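Local coordinates for monosaccharide ABC transporter substrate-binding protein, CUT2 family (Acidothermus cellulolyticus, PDB 4RU1) that probably binds sugars or related polyols for uptake by an ABC importer, and holds myo-inositol in its ligand pocket, at residues Val67-Ala72 against Pro88-Ala93; Ile23-His28 against Glu259-Leu264; Ala192-Asp197 against Ser223-Ala228. All coordinates share one frame; numbering follows the deposited sequence. Where two conformers were deposited one is given.

How the contacts relate
The three contacts span both lobes of a periplasmic-binding-protein fold. Contacts 1 and 2 share the lobe built on the parallel sheet containing strand 21-27. Their centres are about 15 Å apart, and Ala72 and Ile69 of contact 1 pack directly on Ala24 and Ile26 of contact 2. Contact 3 belongs to the other lobe, about 40 Å from contact 1 and about 38 Å from contact 2, centre to centre. Along the chain, contact 2 joins a strand near the start to helix 253-270, and both other contacts form in between, contact 1 first. The ligand site, reached by His28 of contact 2, draws residues from both lobes.

Contact 1. Residues Val67-Ala72 against Pro88-Ala93; sequences VLIQDA and PALIPA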
# COMPACT_ATOMS: atom_id res chain seq x y z
N VAL A 67 -8.47 15.24 -10.74
CA VAL A 67 -9.81 15.65 -11.13
C VAL A 67 -10.84 15.10 -10.15
O VAL A 67 -11.78 15.75 -9.80
CB VAL A 67 -10.07 15.21 -12.57
CG1 VAL A 67 -11.50 15.48 -13.00
CG2 VAL A 67 -9.14 15.95 -13.52
N LEU A 68 -10.67 13.85 -9.70
CA LEU A 68 -11.56 13.28 -8.67
C LEU A 68 -11.54 14.14 -7.38
O LEU A 68 -12.56 14.20 -6.75
CB LEU A 68 -11.19 11.81 -8.38
CG LEU A 68 -11.31 10.77 -9.50
CD1 LEU A 68 -10.78 9.50 -8.96
CD2 LEU A 68 -12.73 10.62 -10.03
N ILE A 69 -10.41 14.71 -6.98
CA ILE A 69 -10.34 15.58 -5.77
C ILE A 69 -11.20 16.80 -6.03
O ILE A 69 -12.00 17.14 -5.15
CB ILE A 69 -8.91 16.00 -5.40
CG1 ILE A 69 -8.10 14.76 -5.05
CG2 ILE A 69 -8.92 16.93 -4.21
CD1 ILE A 69 -6.59 14.94 -5.05
N GLN A 70 -11.02 17.44 -7.19
CA GLN A 70 -11.87 18.58 -7.62
C GLN A 70 -13.38 18.29 -7.61
O GLN A 70 -14.17 19.11 -7.12
CB GLN A 70 -11.34 19.13 -8.95
CG GLN A 70 -9.90 19.65 -8.82
CD GLN A 70 -9.21 20.11 -10.11
OE1 GLN A 70 -9.18 19.40 -11.12
NE2 GLN A 70 -8.59 21.28 -10.05
N ASP A 71 -13.77 17.10 -8.09
CA ASP A 71 -15.19 16.62 -8.11
C ASP A 71 -15.70 16.67 -6.71
O ASP A 71 -16.72 17.22 -6.47
CB ASP A 71 -15.44 15.21 -8.64
CG ASP A 71 -15.04 15.03 -10.15
OD1 ASP A 71 -14.90 16.04 -10.90
OD2 ASP A 71 -14.93 13.82 -10.51
N ALA A 72 -14.94 16.11 -5.74
CA ALA A 72 -15.41 16.09 -4.33
C ALA A 72 -15.41 17.52 -3.69
O ALA A 72 -16.38 17.82 -2.96
CB ALA A 72 -14.55 15.10 -3.47
N PRO A 88 3.72 15.65 -7.35
CA PRO A 88 3.61 16.81 -8.27
C PRO A 88 2.22 16.95 -8.89
O PRO A 88 1.74 18.07 -9.15
CB PRO A 88 4.62 16.48 -9.38
CG PRO A 88 5.65 15.64 -8.66
CD PRO A 88 4.81 14.75 -7.78
N ALA A 89 1.61 15.79 -9.20
CA ALA A 89 0.33 15.77 -9.92
C ALA A 89 -0.88 16.03 -9.03
O ALA A 89 -1.98 16.39 -9.55
CB ALA A 89 0.18 14.45 -10.62
N LEU A 90 -0.71 15.90 -7.71
CA LEU A 90 -1.85 15.83 -6.78
C LEU A 90 -1.86 16.89 -5.72
O LEU A 90 -2.92 17.28 -5.27
CB LEU A 90 -1.88 14.49 -6.06
CG LEU A 90 -2.23 13.35 -7.02
CD1 LEU A 90 -1.90 12.01 -6.38
CD2 LEU A 90 -3.66 13.38 -7.55
N ILE A 91 -0.68 17.38 -5.31
CA ILE A 91 -0.58 18.44 -4.30
C ILE A 91 -1.38 19.72 -4.57
O ILE A 91 -2.11 20.17 -3.72
CB ILE A 91 0.88 18.77 -3.87
CG1 ILE A 91 1.58 17.53 -3.27
CG2 ILE A 91 0.92 19.88 -2.85
CD1 ILE A 91 1.01 16.98 -2.01
N PRO A 92 -1.33 20.20 -5.83
CA PRO A 92 -2.11 21.44 -6.11
C PRO A 92 -3.62 21.24 -5.86
O PRO A 92 -4.25 22.10 -5.23
CB PRO A 92 -1.83 21.66 -7.59
CG PRO A 92 -0.57 20.92 -7.92
CD PRO A 92 -0.63 19.70 -7.02
N ALA A 93 -4.19 20.10 -6.27
CA ALA A 93 -5.61 19.85 -6.04
C ALA A 93 -5.89 19.66 -4.56
O ALA A 93 -6.91 20.07 -4.04
CB ALA A 93 -6.10 18.63 -6.82
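Ile69 meets Ala93 and Leu90 where two neighbouring helices lie side by side, and its two branches divide the work. The methyl Ile69 CG2 rests on the backbone at Ala93, 3.7 Å from Ala93 O. The longer arm, nearly extended at chi2 163°, carries Ile69 CD1 forward until it stands 4.1 Å from Ala93 CB and 4.2 Å from Leu90 CD2. The branch point is involved as well, since Ile69 CB is 4.1 Å from Ala93 CB. A branched aliphatic chain suits this place because it can cover a methyl and touch a second residue at once, while the short side chain of Ala93 lets the isoleucine come right up to the backbone.

Leu90 approaches less directly. Its side chain crosses that of Ile69 at about a right angle, and the two meet through their terminal methyls. Gln70 borders the apolar patch, with Gln70 CG 4.4 Å from Ala93 CB, and its amide NE2 turns to Gln96 OE1 in a hydrogen bond farther along the second helix. An alanine in place of Ile69, lacking CG1, CG2 and CD1, would probably leave a gap beside the Ala93 methyl and take from Leu90 CD2 its partner in this segment.

The segment axes run nearly parallel, 14° apart, with a closest approach of 9.5 Å. Segment 88-93 is kinked, in keeping with Pro92, which has no backbone N-H to offer the preceding turn. Helices 62-74 and 87-99 are successive crossovers of the Rossmann-like lobe, on either side of strand 79-82 in the sequence. Leu90 also reaches Glu65 and Ala66, about a turn back on helix 62-74, so the two helices pack against each other, while Ile69 touches Val82 of strand 79-82 and Ile26 of strand 21-27.

Contact 2. Residues Ile23-His28 against Glu259-Leu264; sequences IAMITH and EAVDSL. With INS (1,2,3,4,5,6-hexahydroxy-cyclohexane), chain M.
Ile23 and Met25 of strand 21-27 pack under Ala260, Val261 and Leu264 of helix 253-270 in the sheet-and-helix core of a periplasmic-binding-protein lobe, and the strand leads to His28, just past its end, in the ligand pocket. The helix segment passes over the strand in a roughly antiparallel sense, with the axes 10.0 Å apart at closest and 149° between their directions.

Met25 has the longest reach. CG lies opposite the backbone N (chi1 175°), the chain stays extended as far as the sulfur, and a final bend brings Met25 CE to 3.8 Å from Ala260 CB. Met25 CE is also 4.2 Å from Val261 CG2. A flexible, unbranched methionine suits the span from strand to helix, and the small Ala260 leaves room for its tip. Nearer the start of the strand, in the conformer described here, Ile23 CG2 sits 3.7 Å from Leu264 CD1. All five residues are buried, and Ile39 and Ala43 of helix 35-49 also cover Met25.

Within the helix, Ser263 spends its hydroxyl on the chain itself: its OG and its N approach Glu259 O from opposite faces of the carbonyl plane, which accounts for a polar residue in a buried place.

Beyond the strand, His28 turns its ring toward myo-inositol. Thr83 OG1 is hydrogen-bonded to ND1, and Trp36 packs edge-to-face with the imidazole; together they would fix its rotation. Asp33, Asn108, Gln151, Arg161, Asp231 and the backbone O of Leu206 also hydrogen-bond the ligand. His28 NE2 makes two hydrogen bonds with it, one with hydroxyl O4 at 3.3 Å and a shorter one in which it donates, in the ring plane, to O5 at 3.0 Å.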
# COMPACT_ATOMS: atom_id res chain seq x y z
N ILE A 23 -18.24 11.52 3.14
CA ILE A 23 -16.76 11.52 2.98
C ILE A 23 -16.36 10.90 1.65
O ILE A 23 -16.82 9.85 1.30
CB ILE A 23 -16.03 10.74 4.10
CG1 ILE A 23 -16.54 11.19 5.49
CG2 ILE A 23 -14.51 10.83 3.91
CD1 ILE A 23 -16.26 12.61 5.90
N ALA A 24 -15.54 11.66 0.87
CA ALA A 24 -14.93 11.13 -0.38
C ALA A 24 -13.64 10.46 -0.09
O ALA A 24 -12.73 11.13 0.49
CB ALA A 24 -14.65 12.25 -1.38
N MET A 25 -13.53 9.19 -0.46
CA MET A 25 -12.21 8.46 -0.40
C MET A 25 -11.73 8.28 -1.82
O MET A 25 -12.45 7.67 -2.67
CB MET A 25 -12.32 7.11 0.28
CG MET A 25 -11.09 6.27 0.28
SD MET A 25 -11.16 4.74 1.39
CE MET A 25 -10.83 5.58 2.95
N ILE A 26 -10.56 8.87 -2.12
CA ILE A 26 -10.01 8.99 -3.47
C ILE A 26 -8.66 8.33 -3.50
O ILE A 26 -7.75 8.66 -2.72
CB ILE A 26 -9.90 10.45 -3.80
CG1 ILE A 26 -11.30 11.08 -3.79
CG2 ILE A 26 -9.33 10.62 -5.19
CD1 ILE A 26 -11.28 12.61 -3.82
N THR A 27 -8.53 7.33 -4.37
CA THR A 27 -7.30 6.58 -4.42
C THR A 27 -6.79 6.42 -5.88
O THR A 27 -7.33 6.91 -6.86
CB THR A 27 -7.50 5.20 -3.80
OG1 THR A 27 -8.03 4.36 -4.82
CG2 THR A 27 -8.37 5.23 -2.59
N HIS A 28 -5.62 5.80 -5.96
CA HIS A 28 -4.92 5.48 -7.21
C HIS A 28 -5.06 4.04 -7.65
O HIS A 28 -4.32 3.62 -8.51
CB HIS A 28 -3.45 5.82 -7.03
CG HIS A 28 -2.78 5.05 -5.92
ND1 HIS A 28 -2.76 5.51 -4.61
CD2 HIS A 28 -2.09 3.89 -5.91
CE1 HIS A 28 -2.10 4.68 -3.86
NE2 HIS A 28 -1.69 3.67 -4.61
N GLU A 259 -9.15 4.24 9.66
CA GLU A 259 -8.78 5.48 10.30
C GLU A 259 -8.94 6.72 9.43
O GLU A 259 -9.20 7.84 9.95
CB GLU A 259 -7.35 5.43 10.80
CG GLU A 259 -7.07 4.39 11.93
CD GLU A 259 -7.95 4.60 13.20
OE1 GLU A 259 -8.28 5.77 13.44
OE2 GLU A 259 -8.20 3.63 13.93
N ALA A 260 -8.76 6.54 8.12
CA ALA A 260 -8.99 7.67 7.22
C ALA A 260 -10.37 8.22 7.46
O ALA A 260 -10.56 9.41 7.57
CB ALA A 260 -8.87 7.24 5.76
N VAL A 261 -11.35 7.34 7.62
CA VAL A 261 -12.73 7.74 7.84
C VAL A 261 -12.93 8.22 9.30
O VAL A 261 -13.49 9.30 9.53
CB VAL A 261 -13.73 6.67 7.45
CG1 VAL A 261 -15.13 7.07 7.88
CG2 VAL A 261 -13.64 6.43 5.97
N ASP A 262 -12.57 7.39 10.27
CA ASP A 262 -12.86 7.68 11.68
C ASP A 262 -12.14 8.91 12.20
O ASP A 262 -12.69 9.63 13.07
CB ASP A 262 -12.57 6.44 12.53
CG ASP A 262 -13.29 6.46 13.85
OD1 ASP A 262 -14.54 6.48 13.85
OD2 ASP A 262 -12.65 6.36 14.93
N SER A 263 -10.94 9.20 11.71
CA SER A 263 -10.21 10.37 12.05
C SER A 263 -10.92 11.62 11.56
O SER A 263 -10.90 12.65 12.24
CB SER A 263 -8.75 10.29 11.62
OG SER A 263 -8.59 10.54 10.22
N LEU A 264 -11.49 11.54 10.35
CA LEU A 264 -12.28 12.69 9.87
C LEU A 264 -13.51 12.90 10.76
O LEU A 264 -13.90 14.05 11.09
CB LEU A 264 -12.69 12.52 8.40
CG LEU A 264 -11.58 12.77 7.43
CD1 LEU A 264 -11.87 12.32 5.99
CD2 LEU A 264 -11.34 14.26 7.39
C1 INS M . 0.32 -1.77 -1.75
C2 INS M . 0.20 -2.46 -3.10
C3 INS M . -0.84 -1.73 -3.94
C4 INS M . -0.62 -0.24 -4.02
C5 INS M . -0.58 0.39 -2.66
C6 INS M . 0.44 -0.25 -1.75
O1 INS M . 1.34 -2.35 -0.92
O2 INS M . 1.47 -2.26 -3.75
O3 INS M . -0.75 -2.31 -5.26
O4 INS M . -1.65 0.40 -4.83
O5 INS M . -0.24 1.80 -2.72
O6 INS M . 0.37 0.31 -0.41

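Contact 3. Residues Ala192-Asp197 against Ser223-Ala228; sequences AKLKQD and SNAKIA
No ring or flat side chain takes part where Leu194 meets Ser223 and Ala225; the planar groups concerned are backbone peptides. Leu194 offers only carbon atoms, which meet the CB and OG of Ser223 and the methyl of Ala225. Leu194 CB lies 4.1 Å from both Ser223 CB and Ser223 OG, while Leu194 CD2 stands 4.3 Å from Ala225 CB. Leucine suits this place because its stem and CD1 can meet the serine while CD2 meets the alanine, and the small partners admit it.

Ser223 places OG anti to its own backbone N (chi1 168°), where Ser223 OG accepts a nearly straight hydrogen bond from Ala225 N at 3.0 Å, 164° at the hydrogen. This is an ST turn, and it sets the course of the chain just before strand 226-230. Ser223 OG is hydrogen-bonded to a water at 3.1 Å, and that water also bonds Asp197 O, so the residue just past helix 183-196 is linked to the turn through solvent.

Leu194 is buried further by Val218 of helix 208-220, Ile200 of the loop between helix 183-196 and strand 202-205, and Val203 of that strand. The contact thus joins the end of one helix to the entry of strand 226-230, beside helix 208-220 in the second lobe.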
# COMPACT_ATOMS: atom_id res chain seq x y z
N ALA A 192 11.49 -14.84 -17.00
CA ALA A 192 12.58 -14.52 -17.93
C ALA A 192 13.77 -13.90 -17.20
O ALA A 192 14.90 -14.31 -17.39
CB ALA A 192 12.04 -13.65 -19.07
N LYS A 193 13.51 -12.96 -16.31
CA LYS A 193 14.56 -12.30 -15.58
C LYS A 193 15.29 -13.32 -14.71
O LYS A 193 16.50 -13.34 -14.65
CB LYS A 193 14.00 -11.14 -14.74
CG LYS A 193 15.05 -10.48 -13.89
CD LYS A 193 15.85 -9.43 -14.65
CE LYS A 193 17.35 -9.58 -14.43
NZ LYS A 193 17.97 -10.73 -15.14
N LEU A 194 14.53 -14.23 -14.05
CA LEU A 194 15.17 -15.26 -13.22
C LEU A 194 16.03 -16.21 -14.04
O LEU A 194 17.14 -16.63 -13.59
CB LEU A 194 14.09 -16.06 -12.44
CG LEU A 194 13.39 -15.17 -11.42
CD1 LEU A 194 12.27 -15.92 -10.69
CD2 LEU A 194 14.32 -14.52 -10.38
N LYS A 195 15.53 -16.63 -15.20
CA LYS A 195 16.29 -17.56 -16.07
C LYS A 195 17.58 -16.91 -16.59
O LYS A 195 18.62 -17.53 -16.78
CB LYS A 195 15.39 -17.97 -17.30
CG LYS A 195 14.53 -19.16 -17.08
CD LYS A 195 14.08 -19.77 -18.41
CE LYS A 195 15.16 -20.66 -19.02
NZ LYS A 195 14.61 -21.50 -20.12
N GLN A 196 17.47 -15.62 -16.87
CA GLN A 196 18.59 -14.88 -17.45
C GLN A 196 19.66 -14.66 -16.43
O GLN A 196 20.79 -14.46 -16.82
CB GLN A 196 18.06 -13.57 -18.05
CG GLN A 196 17.24 -13.83 -19.31
CD GLN A 196 16.27 -12.72 -19.81
OE1 GLN A 196 16.14 -11.63 -19.26
NE2 GLN A 196 15.53 -13.07 -20.85
N ASP A 197 19.30 -14.55 -15.17
CA ASP A 197 20.29 -14.36 -14.13
C ASP A 197 20.03 -15.29 -12.93
O ASP A 197 19.34 -14.92 -11.91
CB ASP A 197 20.30 -12.92 -13.64
CG ASP A 197 21.50 -12.61 -12.80
OD1 ASP A 197 22.24 -13.55 -12.42
OD2 ASP A 197 21.68 -11.44 -12.46
N SER A 223 14.07 -21.82 -11.22
CA SER A 223 15.00 -21.07 -10.37
C SER A 223 14.94 -21.55 -8.92
O SER A 223 13.99 -22.16 -8.47
CB SER A 223 14.61 -19.59 -10.44
OG SER A 223 15.18 -18.70 -9.51
N ASN A 224 15.98 -21.20 -8.18
CA ASN A 224 16.10 -21.53 -6.76
C ASN A 224 15.84 -20.34 -5.93
O ASN A 224 15.98 -20.41 -4.71
CB ASN A 224 17.45 -22.18 -6.37
CG ASN A 224 17.59 -23.58 -6.96
OD1 ASN A 224 16.65 -24.39 -6.90
ND2 ASN A 224 18.75 -23.88 -7.51
N ALA A 225 15.42 -19.22 -6.57
CA ALA A 225 15.14 -18.03 -5.80
C ALA A 225 13.96 -18.23 -4.82
O ALA A 225 12.97 -18.94 -5.12
CB ALA A 225 14.80 -16.90 -6.78
N LYS A 226 14.07 -17.60 -3.67
CA LYS A 226 12.95 -17.52 -2.76
C LYS A 226 12.14 -16.24 -3.05
O LYS A 226 12.58 -15.42 -3.79
CB LYS A 226 13.43 -17.52 -1.31
CG LYS A 226 14.41 -18.62 -0.95
CD LYS A 226 13.82 -19.97 -1.04
CE LYS A 226 14.96 -20.99 -1.00
NZ LYS A 226 14.52 -22.28 -0.40
N ILE A 227 10.97 -16.12 -2.44
CA ILE A 227 10.03 -14.99 -2.66
C ILE A 227 9.65 -14.48 -1.26
O ILE A 227 9.40 -15.27 -0.35
CB ILE A 227 8.75 -15.42 -3.42
CG1 ILE A 227 9.06 -16.17 -4.74
CG2 ILE A 227 7.87 -14.24 -3.72
CD1 ILE A 227 9.10 -17.65 -4.67
N ALA A 228 9.54 -13.16 -1.15
CA ALA A 228 9.01 -12.43 0.02
C ALA A 228 8.16 -11.31 -0.49
O ALA A 228 8.31 -10.90 -1.67
CB ALA A 228 10.12 -11.92 0.86
O HOH W 1 17.32 -16.70 -10.44